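Local coordinates for protein histidine--tRNA ligase (Thermus thermophilus, PDB 1H4V) that catalyses the ATP-dependent attachment of L-histidine to its cognate tRNA(His), releasing AMP and diphosphate, and works as a class II homodimer, at residues E16-M19 and H20-I23; I43-E46 and T47-E51; H93-K96 and V97-Q100; L257-L261 and D262-R266. One frame throughout, in Å; residues are numbered along the deposited sequence.

Contact 1 (E16-M19 and H20-I23); sequences ELRM and HQRI. With SO4 (sulfate ion), chain B.
The backbone N-H groups of His-20, Gln-21, Arg-22 and Ile-23 bond back to the carbonyls of Glu-16, Leu-17, Arg-18 and Met-19, the ladder of a regular alpha-helix, with Gln-21 N 2.9 Å from Leu-17 O. One turn apart, Arg-18 and Arg-22 hold a sulfate between the edges of their guanidinium groups. Arg-18 NE reaches sulfate O4 at 2.6 Å, and Arg-18 NH2 reaches O1 at 2.9 Å, both nearly straight; a bend at chi3 (55°) sets that edge against the anion. From the next turn, Arg-22 NE meets O2 at 2.9 Å and its NH2 binds O1 weakly. Arg-18 NH2 also serves Pro-324 O, and an alanine here would probably leave the sulfate gripped by Arg-22 alone of the pair, and Pro-324 O without this donor. Elsewhere, Leu-17 CD2 packs 3.6 Å from Gln-21 CG, while Gln-21 NE2 bonds Glu-38 of the second subunit. A water lies in the ring plane of His-20, 2.7 Å from NE2, beside a Glu-16 carboxylate that is paired with Lys-10. With that bond across the dimer, helix 14-33, followed by strand 37-38, is consistent with motif 1, the dimer-interface element of class II synthetases.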
loop_
_atom_site.group_PDB
_atom_site.type_symbol
_atom_site.label_atom_id
_atom_site.label_comp_id
_atom_site.label_asym_id
_atom_site.label_seq_id
_atom_site.Cartn_x
_atom_site.Cartn_y
_atom_site.Cartn_z
ATOM N N GLU A 16 -2.361 -10.261 11.283
ATOM C CA GLU A 16 -1.634 -9.012 11.448
ATOM C C GLU A 16 -1.912 -8.090 10.263
ATOM O O GLU A 16 -2.183 -6.903 10.436
ATOM C CB GLU A 16 -0.138 -9.299 11.563
ATOM C CG GLU A 16 0.727 -8.066 11.474
ATOM C CD GLU A 16 1.735 -7.968 12.595
ATOM O OE1 GLU A 16 2.616 -8.849 12.703
ATOM O OE2 GLU A 16 1.642 -6.993 13.370
ATOM N N LEU A 17 -1.847 -8.638 9.056
ATOM C CA LEU A 17 -2.101 -7.845 7.861
ATOM C C LEU A 17 -3.541 -7.332 7.877
ATOM O O LEU A 17 -3.802 -6.157 7.587
ATOM C CB LEU A 17 -1.902 -8.695 6.605
ATOM C CG LEU A 17 -1.462 -8.055 5.285
ATOM C CD1 LEU A 17 -2.105 -8.846 4.143
ATOM C CD2 LEU A 17 -1.856 -6.601 5.199
ATOM N N ARG A 18 -4.473 -8.223 8.210
ATOM C CA ARG A 18 -5.879 -7.861 8.228
ATOM C C ARG A 18 -6.152 -6.749 9.236
ATOM O O ARG A 18 -6.977 -5.872 8.990
ATOM C CB ARG A 18 -6.742 -9.098 8.490
ATOM C CG ARG A 18 -6.888 -10.001 7.254
ATOM C CD ARG A 18 -7.542 -11.345 7.594
ATOM N NE ARG A 18 -8.831 -11.164 8.261
ATOM C CZ ARG A 18 -9.335 -12.014 9.149
ATOM N NH1 ARG A 18 -8.653 -13.104 9.479
ATOM N NH2 ARG A 18 -10.516 -11.780 9.703
ATOM N N MET A 19 -5.436 -6.772 10.354
ATOM C CA MET A 19 -5.607 -5.738 11.359
ATOM C C MET A 19 -5.147 -4.391 10.779
ATOM O O MET A 19 -5.826 -3.384 10.937
ATOM C CB MET A 19 -4.803 -6.076 12.613
ATOM C CG MET A 19 -5.148 -5.197 13.794
ATOM S SD MET A 19 -6.942 -5.149 14.109
ATOM C CE MET A 19 -7.159 -6.662 15.008
ATOM N N HIS A 20 -4.001 -4.386 10.099
ATOM C CA HIS A 20 -3.471 -3.171 9.485
ATOM C C HIS A 20 -4.435 -2.630 8.434
ATOM O O HIS A 20 -4.641 -1.413 8.327
ATOM C CB HIS A 20 -2.117 -3.430 8.808
ATOM C CG HIS A 20 -0.950 -3.399 9.744
ATOM N ND1 HIS A 20 0.286 -2.905 9.375
ATOM C CD2 HIS A 20 -0.830 -3.788 11.037
ATOM C CE1 HIS A 20 1.113 -2.988 10.401
ATOM N NE2 HIS A 20 0.463 -3.520 11.421
ATOM N N GLN A 21 -5.013 -3.531 7.645
ATOM C CA GLN A 21 -5.939 -3.119 6.598
ATOM C C GLN A 21 -7.221 -2.535 7.179
ATOM O O GLN A 21 -7.811 -1.636 6.587
ATOM C CB GLN A 21 -6.253 -4.299 5.673
ATOM C CG GLN A 21 -4.989 -4.869 5.021
ATOM C CD GLN A 21 -5.246 -6.063 4.139
ATOM O OE1 GLN A 21 -5.964 -6.982 4.521
ATOM N NE2 GLN A 21 -4.637 -6.071 2.954
ATOM N N ARG A 22 -7.647 -3.036 8.335
ATOM C CA ARG A 22 -8.852 -2.530 8.969
ATOM C C ARG A 22 -8.594 -1.115 9.456
ATOM O O ARG A 22 -9.404 -0.206 9.254
ATOM C CB ARG A 22 -9.253 -3.406 10.158
ATOM C CG ARG A 22 -10.047 -4.633 9.788
ATOM C CD ARG A 22 -11.007 -4.976 10.909
ATOM N NE ARG A 22 -11.758 -6.198 10.653
ATOM C CZ ARG A 22 -12.745 -6.633 11.430
ATOM N NH1 ARG A 22 -13.091 -5.934 12.502
ATOM N NH2 ARG A 22 -13.371 -7.770 11.145
ATOM N N ILE A 23 -7.450 -0.948 10.107
ATOM C CA ILE A 23 -7.056 0.338 10.641
ATOM C C ILE A 23 -7.012 1.389 9.545
ATOM O O ILE A 23 -7.580 2.477 9.701
ATOM C CB ILE A 23 -5.690 0.227 11.340
ATOM C CG1 ILE A 23 -5.821 -0.731 12.533
ATOM C CG2 ILE A 23 -5.228 1.589 11.820
ATOM C CD1 ILE A 23 -4.525 -1.045 13.230
HETATM S S SO4 B . -11.465 -8.695 7.552
HETATM O O1 SO4 B . -12.020 -9.518 8.644
HETATM O O2 SO4 B . -11.493 -7.274 7.942
HETATM O O3 SO4 B . -12.257 -8.870 6.324
HETATM O O4 SO4 B . -10.075 -9.116 7.289
HETATM O O HOH W 1 0.869 -4.710 13.780
#

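Contact 2 (I43-E46 and T47-E51); sequences IFEE and TQVFE
Gln-48 places CG between its backbone N and carbonyl carbon (chi1 57°), while Glu-46 turns CG beside its own N (chi1 -71°), and with both chains extended beyond CG the amide and the carboxylate run side by side in the same direction. The motif is a strand passing into a short helical turn: strand 44-46 is the outermost strand, within this chain, of an antiparallel sheet, and residues 47-49 take helical backbone angles directly after it. Two backbone bonds spanning three residues build the turn, Val-49 N to Glu-46 O at 2.9 Å and Phe-50 N to Thr-47 O at 3.0 Å.

Gln-48 NE2 donates to Glu-46 OE1 over 2.8 Å, coming from above the carboxylate plane (52° out of it), with the two flat groups almost perpendicular. This bond ties the last strand residue to the turn on its partly exposed side. On the buried side, Phe-50 brings its CE1 to within 3.9 Å of Glu-45 CB, the two side chains crossing at about a right angle. The carboxylate of Glu-45 continues past this contact to a salt bridge between OE1 and Arg-88 NE, so the aliphatic part packs while the charge is met by helix 83-92. Thr-47 OG1 is hydrogen-bonded to Ser-75 and Thr-77, fastening the start of the turn to the neighbouring strand. The second subunit reaches the same region, with its Val-6 against Glu-46 and its Ala-3 against Val-49. Within the turn, Val-49 CG1 sits 4.0 Å above the centre of the Phe-50 ring.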
loop_
_atom_site.group_PDB
_atom_site.type_symbol
_atom_site.label_atom_id
_atom_site.label_comp_id
_atom_site.label_asym_id
_atom_site.label_seq_id
_atom_site.Cartn_x
_atom_site.Cartn_y
_atom_site.Cartn_z
ATOM N N ILE A 43 8.401 6.468 -2.042
ATOM C CA ILE A 43 9.079 5.881 -0.898
ATOM C C ILE A 43 10.332 6.696 -0.534
ATOM O O ILE A 43 10.709 6.783 0.629
ATOM C CB ILE A 43 9.474 4.427 -1.204
ATOM C CG1 ILE A 43 8.209 3.572 -1.393
ATOM C CG2 ILE A 43 10.374 3.894 -0.120
ATOM C CD1 ILE A 43 7.335 3.404 -0.149
ATOM N N PHE A 44 10.984 7.282 -1.531
ATOM C CA PHE A 44 12.167 8.100 -1.272
ATOM C C PHE A 44 12.082 9.432 -1.998
ATOM O O PHE A 44 11.350 9.575 -2.979
ATOM C CB PHE A 44 13.462 7.365 -1.667
ATOM C CG PHE A 44 13.524 6.927 -3.111
ATOM C CD1 PHE A 44 13.584 7.859 -4.142
ATOM C CD2 PHE A 44 13.557 5.573 -3.433
ATOM C CE1 PHE A 44 13.675 7.449 -5.481
ATOM C CE2 PHE A 44 13.647 5.152 -4.767
ATOM C CZ PHE A 44 13.705 6.097 -5.794
ATOM N N GLU A 45 12.831 10.407 -1.498
ATOM C CA GLU A 45 12.858 11.749 -2.076
ATOM C C GLU A 45 14.227 12.376 -1.879
ATOM O O GLU A 45 15.114 11.788 -1.241
ATOM C CB GLU A 45 11.812 12.638 -1.396
ATOM C CG GLU A 45 10.438 12.037 -1.402
ATOM C CD GLU A 45 9.351 13.057 -1.619
ATOM O OE1 GLU A 45 9.626 14.106 -2.240
ATOM O OE2 GLU A 45 8.213 12.793 -1.188
ATOM N N GLU A 46 14.403 13.570 -2.429
ATOM C CA GLU A 46 15.667 14.265 -2.258
ATOM C C GLU A 46 15.781 14.529 -0.770
ATOM O O GLU A 46 14.820 14.952 -0.127
ATOM C CB GLU A 46 15.678 15.595 -2.999
ATOM C CG GLU A 46 15.741 15.490 -4.487
ATOM C CD GLU A 46 16.154 16.809 -5.098
ATOM O OE1 GLU A 46 17.239 17.313 -4.719
ATOM O OE2 GLU A 46 15.397 17.344 -5.944
ATOM N N THR A 47 16.962 14.263 -0.231
ATOM C CA THR A 47 17.251 14.449 1.183
ATOM C C THR A 47 16.798 15.798 1.742
ATOM O O THR A 47 16.309 15.877 2.863
ATOM C CB THR A 47 18.755 14.281 1.416
ATOM O OG1 THR A 47 19.112 12.931 1.109
ATOM C CG2 THR A 47 19.134 14.593 2.842
ATOM N N GLN A 48 16.955 16.858 0.962
ATOM C CA GLN A 48 16.569 18.186 1.430
ATOM C C GLN A 48 15.089 18.307 1.784
ATOM O O GLN A 48 14.704 19.178 2.553
ATOM C CB GLN A 48 16.944 19.241 0.386
ATOM C CG GLN A 48 16.340 19.015 -0.980
ATOM C CD GLN A 48 16.807 20.053 -1.980
ATOM O OE1 GLN A 48 16.640 21.255 -1.767
ATOM N NE2 GLN A 48 17.397 19.595 -3.079
ATOM N N VAL A 49 14.257 17.432 1.236
ATOM C CA VAL A 49 12.836 17.497 1.532
ATOM C C VAL A 49 12.617 17.250 3.015
ATOM O O VAL A 49 11.754 17.873 3.645
ATOM C CB VAL A 49 12.060 16.452 0.720
ATOM C CG1 VAL A 49 10.637 16.334 1.226
ATOM C CG2 VAL A 49 12.068 16.845 -0.741
ATOM N N PHE A 50 13.451 16.380 3.577
ATOM C CA PHE A 50 13.333 16.009 4.979
ATOM C C PHE A 50 14.269 16.655 5.985
ATOM O O PHE A 50 14.213 16.316 7.166
ATOM C CB PHE A 50 13.407 14.482 5.088
ATOM C CG PHE A 50 12.330 13.778 4.304
ATOM C CD1 PHE A 50 12.652 12.946 3.239
ATOM C CD2 PHE A 50 10.989 13.976 4.617
ATOM C CE1 PHE A 50 11.653 12.323 2.498
ATOM C CE2 PHE A 50 9.991 13.360 3.883
ATOM C CZ PHE A 50 10.317 12.533 2.824
ATOM N N GLU A 51 15.125 17.575 5.538
ATOM C CA GLU A 51 16.028 18.269 6.461
ATOM C C GLU A 51 15.190 19.318 7.202
ATOM O O GLU A 51 14.385 20.021 6.593
ATOM C CB GLU A 51 17.190 18.911 5.692
ATOM C CG GLU A 51 18.034 17.885 4.922
ATOM C CD GLU A 51 19.250 18.488 4.229
ATOM O OE1 GLU A 51 19.091 19.493 3.498
ATOM O OE2 GLU A 51 20.369 17.948 4.409
#

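Contact 3 (H93-K96 and V97-Q100); sequences HGMK and VWPQ
Met-95 lies along the indole of Trp-98, and its side chain can be followed atom by atom. CB comes first, 4.0 Å from Trp-98 CE3. CG then stands over the face of the six-membered ring in a CH-pi contact, 3.6 Å from its centroid and only 8° off the normal. With the chain extended beyond CG (chi2 -177°), SD moves outward toward the CZ3-CH2 rim, in an oblique Met-aromatic position 4.2 Å from the same centroid. The CE methyl finishes the run at 3.8 Å from Trp-98 CH2. Trp-98 N donates to Met-95 O at 2.9 Å, which keeps the two residues one 3-10 turn apart. Further along, Gln-100 NE2 bonds Trp-98 O over 2.8 Å and Met-95 O weakly, while its OE1 pairs with the hydroxyl of Tyr-90. A serine in place of Trp-98 would probably leave the Met-95 thioether without the surface it lies on, and would also remove packing against Phe-13 of the second subunit. The bond from Met-95 N to Tyr-90 O and the positive phi of Gly-94, the C-prime residue, mark a Schellman motif ending helix 83-92; Val-97 N to Gly-94 O belongs to the 3-10 turn that follows, in the connection to strand 102-111.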
loop_
_atom_site.group_PDB
_atom_site.type_symbol
_atom_site.label_atom_id
_atom_site.label_comp_id
_atom_site.label_asym_id
_atom_site.label_seq_id
_atom_site.Cartn_x
_atom_site.Cartn_y
_atom_site.Cartn_z
ATOM N N HIS A 93 2.199 20.249 -7.319
ATOM C CA HIS A 93 1.009 20.219 -8.155
ATOM C C HIS A 93 0.156 21.477 -8.150
ATOM O O HIS A 93 -0.963 21.468 -8.648
ATOM C CB HIS A 93 0.177 18.993 -7.787
ATOM C CG HIS A 93 0.931 17.713 -7.949
ATOM N ND1 HIS A 93 1.263 17.201 -9.186
ATOM C CD2 HIS A 93 1.519 16.901 -7.035
ATOM C CE1 HIS A 93 2.027 16.134 -9.028
ATOM N NE2 HIS A 93 2.198 15.931 -7.734
ATOM N N GLY A 94 0.707 22.560 -7.610
ATOM C CA GLY A 94 -0.005 23.816 -7.562
ATOM C C GLY A 94 -1.364 23.702 -6.902
ATOM O O GLY A 94 -2.354 24.230 -7.412
ATOM N N MET A 95 -1.426 23.013 -5.768
ATOM C CA MET A 95 -2.690 22.866 -5.070
ATOM C C MET A 95 -3.107 24.199 -4.455
ATOM O O MET A 95 -4.235 24.344 -3.977
ATOM C CB MET A 95 -2.584 21.786 -3.988
ATOM C CG MET A 95 -2.391 20.374 -4.534
ATOM S SD MET A 95 -2.368 19.093 -3.245
ATOM C CE MET A 95 -1.937 17.625 -4.198
ATOM N N LYS A 96 -2.197 25.174 -4.470
ATOM C CA LYS A 96 -2.493 26.503 -3.923
ATOM C C LYS A 96 -3.646 27.127 -4.711
ATOM O O LYS A 96 -4.341 28.007 -4.209
ATOM C CB LYS A 96 -1.272 27.427 -4.022
ATOM C CG LYS A 96 -0.880 27.725 -5.464
ATOM C CD LYS A 96 -0.037 28.982 -5.613
ATOM C CE LYS A 96 1.414 28.748 -5.287
ATOM N NZ LYS A 96 2.189 29.992 -5.559
ATOM N N VAL A 97 -3.836 26.659 -5.943
ATOM C CA VAL A 97 -4.884 27.154 -6.828
ATOM C C VAL A 97 -6.245 26.532 -6.521
ATOM O O VAL A 97 -7.282 27.071 -6.902
ATOM C CB VAL A 97 -4.520 26.872 -8.315
ATOM C CG1 VAL A 97 -5.723 27.105 -9.215
ATOM C CG2 VAL A 97 -3.372 27.773 -8.744
ATOM N N TRP A 98 -6.240 25.397 -5.834
ATOM C CA TRP A 98 -7.481 24.716 -5.484
ATOM C C TRP A 98 -8.228 25.469 -4.391
ATOM O O TRP A 98 -7.673 26.363 -3.751
ATOM C CB TRP A 98 -7.186 23.313 -4.964
ATOM C CG TRP A 98 -6.528 22.420 -5.938
ATOM C CD1 TRP A 98 -6.190 22.711 -7.229
ATOM C CD2 TRP A 98 -6.142 21.069 -5.719
ATOM N NE1 TRP A 98 -5.616 21.618 -7.827
ATOM C CE2 TRP A 98 -5.571 20.586 -6.912
ATOM C CE3 TRP A 98 -6.216 20.202 -4.615
ATOM C CZ2 TRP A 98 -5.088 19.294 -7.051
ATOM C CZ3 TRP A 98 -5.735 18.912 -4.747
ATOM C CH2 TRP A 98 -5.175 18.471 -5.955
ATOM N N PRO A 99 -9.508 25.126 -4.173
ATOM C CA PRO A 99 -10.230 25.833 -3.116
ATOM C C PRO A 99 -9.561 25.457 -1.796
ATOM O O PRO A 99 -9.301 24.280 -1.536
ATOM C CB PRO A 99 -11.656 25.296 -3.248
ATOM C CG PRO A 99 -11.473 23.958 -3.892
ATOM C CD PRO A 99 -10.403 24.214 -4.905
ATOM N N GLN A 100 -9.265 26.463 -0.982
ATOM C CA GLN A 100 -8.589 26.248 0.289
ATOM C C GLN A 100 -9.551 26.173 1.470
ATOM O O GLN A 100 -10.584 26.836 1.483
ATOM C CB GLN A 100 -7.579 27.374 0.507
ATOM C CG GLN A 100 -6.606 27.545 -0.644
ATOM C CD GLN A 100 -5.640 26.380 -0.767
ATOM O OE1 GLN A 100 -4.946 26.037 0.185
ATOM N NE2 GLN A 100 -5.583 25.778 -1.944
#

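Contact 4 (L257-L261 and D262-R266); sequences LVRGL and DYYVR
A type I beta turn from Leu-261 to Tyr-264 joins the two segments, closed by a weak bond of 3.3 Å from Tyr-264 N to Leu-261 O, and it folds residues 259 and 264 back beside each other. There Arg-259 CB lies 3.5 Å from Tyr-264 CB, and the arginine chain, bent at chi2 (-69°), carries CD over one face of the Tyr-264 ring. On the opposite face Tyr-263 CE1 stands 3.6 Å above the ring plane, so the Tyr-264 ring has a neighbour over each face. Leu-261 fills the angle where the rings meet, its CB at the edge of Tyr-264, 3.5 Å from CD1, and over a face of Tyr-263. Leu-261 CD1 comes 3.6 Å from Tyr-264 CE1 and 3.5 Å from Tyr-263 OH. Outside the loop, Arg-259 O accepts from Arg-172 NH2, and Arg-259 NH2 gives a weak bond to Gly-285 O. The run Arg-Gly-Leu-Asp-Tyr-Tyr is the histidine A signature that distinguishes histidyl-tRNA synthetases. Because the side chains meet through carbon and ring surfaces and the turn bond is weak, the loop probably owes its shape more to aromatic and aliphatic packing than to polar links within itself.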
loop_
_atom_site.group_PDB
_atom_site.type_symbol
_atom_site.label_atom_id
_atom_site.label_comp_id
_atom_site.label_asym_id
_atom_site.label_seq_id
_atom_site.Cartn_x
_atom_site.Cartn_y
_atom_site.Cartn_z
ATOM N N LEU A 257 3.691 19.213 26.546
ATOM C CA LEU A 257 3.697 18.966 25.107
ATOM C C LEU A 257 4.520 20.058 24.442
ATOM O O LEU A 257 4.165 21.235 24.518
ATOM C CB LEU A 257 2.278 19.014 24.555
ATOM C CG LEU A 257 1.790 17.813 23.753
ATOM C CD1 LEU A 257 0.426 18.144 23.171
ATOM C CD2 LEU A 257 2.781 17.474 22.648
ATOM N N VAL A 258 5.610 19.683 23.782
ATOM C CA VAL A 258 6.453 20.681 23.144
ATOM C C VAL A 258 6.864 20.312 21.720
ATOM O O VAL A 258 6.865 19.142 21.343
ATOM C CB VAL A 258 7.736 20.934 23.980
ATOM C CG1 VAL A 258 8.441 22.187 23.484
ATOM C CG2 VAL A 258 7.390 21.074 25.446
ATOM N N ARG A 259 7.196 21.334 20.935
ATOM C CA ARG A 259 7.638 21.174 19.553
ATOM C C ARG A 259 8.858 22.079 19.403
ATOM O O ARG A 259 8.729 23.303 19.337
ATOM C CB ARG A 259 6.540 21.615 18.585
ATOM C CG ARG A 259 5.184 20.944 18.795
ATOM C CD ARG A 259 5.169 19.463 18.439
ATOM N NE ARG A 259 3.817 18.925 18.566
ATOM C CZ ARG A 259 3.510 17.637 18.596
ATOM N NH1 ARG A 259 4.463 16.727 18.507
ATOM N NH2 ARG A 259 2.245 17.260 18.732
ATOM N N GLY A 260 10.036 21.467 19.358
ATOM C CA GLY A 260 11.272 22.222 19.265
ATOM C C GLY A 260 11.625 22.878 17.946
ATOM O O GLY A 260 12.235 23.951 17.937
ATOM N N LEU A 261 11.251 22.250 16.834
ATOM C CA LEU A 261 11.568 22.797 15.518
ATOM C C LEU A 261 10.930 24.154 15.280
ATOM O O LEU A 261 9.795 24.400 15.685
ATOM C CB LEU A 261 11.156 21.815 14.424
ATOM C CG LEU A 261 11.876 20.465 14.498
ATOM C CD1 LEU A 261 11.330 19.538 13.424
ATOM C CD2 LEU A 261 13.380 20.670 14.328
ATOM N N ASP A 262 11.671 25.027 14.605
ATOM C CA ASP A 262 11.222 26.387 14.325
ATOM C C ASP A 262 9.978 26.570 13.449
ATOM O O ASP A 262 9.388 27.652 13.437
ATOM C CB ASP A 262 12.380 27.187 13.723
ATOM C CG ASP A 262 13.509 27.429 14.720
ATOM O OD1 ASP A 262 13.319 28.248 15.645
ATOM O OD2 ASP A 262 14.583 26.798 14.581
ATOM N N TYR A 263 9.562 25.541 12.721
ATOM C CA TYR A 263 8.390 25.707 11.874
ATOM C C TYR A 263 7.068 25.312 12.529
ATOM O O TYR A 263 6.004 25.499 11.941
ATOM C CB TYR A 263 8.580 24.974 10.533
ATOM C CG TYR A 263 8.770 23.472 10.605
ATOM C CD1 TYR A 263 7.684 22.620 10.808
ATOM C CD2 TYR A 263 10.025 22.902 10.407
ATOM C CE1 TYR A 263 7.841 21.238 10.803
ATOM C CE2 TYR A 263 10.192 21.525 10.400
ATOM C CZ TYR A 263 9.097 20.697 10.597
ATOM O OH TYR A 263 9.257 19.329 10.592
ATOM N N TYR A 264 7.132 24.779 13.747
ATOM C CA TYR A 264 5.920 24.404 14.464
ATOM C C TYR A 264 5.370 25.646 15.132
ATOM O O TYR A 264 6.107 26.398 15.779
ATOM C CB TYR A 264 6.201 23.326 15.509
ATOM C CG TYR A 264 6.414 21.953 14.913
ATOM C CD1 TYR A 264 7.680 21.362 14.902
ATOM C CD2 TYR A 264 5.350 21.246 14.351
ATOM C CE1 TYR A 264 7.878 20.098 14.347
ATOM C CE2 TYR A 264 5.538 19.985 13.795
ATOM C CZ TYR A 264 6.801 19.417 13.797
ATOM O OH TYR A 264 6.985 18.169 13.261
ATOM N N VAL A 265 4.069 25.855 14.981
ATOM C CA VAL A 265 3.420 27.035 15.531
ATOM C C VAL A 265 2.065 26.696 16.160
ATOM O O VAL A 265 1.409 25.730 15.776
ATOM C CB VAL A 265 3.259 28.096 14.396
ATOM C CG1 VAL A 265 1.826 28.564 14.285
ATOM C CG2 VAL A 265 4.204 29.254 14.629
ATOM N N ARG A 266 1.664 27.499 17.139
ATOM C CA ARG A 266 0.398 27.327 17.834
ATOM C C ARG A 266 0.057 25.885 18.210
ATOM O O ARG A 266 0.892 25.169 18.766
ATOM C CB ARG A 266 -0.730 27.959 17.006
ATOM C CG ARG A 266 -0.482 29.438 16.759
ATOM C CD ARG A 266 -1.604 30.170 16.034
ATOM N NE ARG A 266 -1.199 31.563 15.845
ATOM C CZ ARG A 266 -1.959 32.526 15.340
ATOM N NH1 ARG A 266 -3.199 32.278 14.951
ATOM N NH2 ARG A 266 -1.467 33.749 15.235
#

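All four contacts are local and follow one another along the catalytic region, yet they mark different parts of the class II fold. Contacts 1, 2 and 3 all touch the second subunit, whereas contact 4 meets no other chain. Contacts 2 and 4 come nearest, with centres 21 Å apart and closest atoms about 6 Å apart; contacts 2 and 3 follow at about 9 Å between nearest atoms, both beside helix 83-92. Contact 1 stands farther off, its centre 33 Å from that of contact 3. Contact 4 carries the histidine-specific signature, while the sulfate, probably from the crystallisation liquor, sits at contact 1, whose centre is 32 Å from that of contact 4.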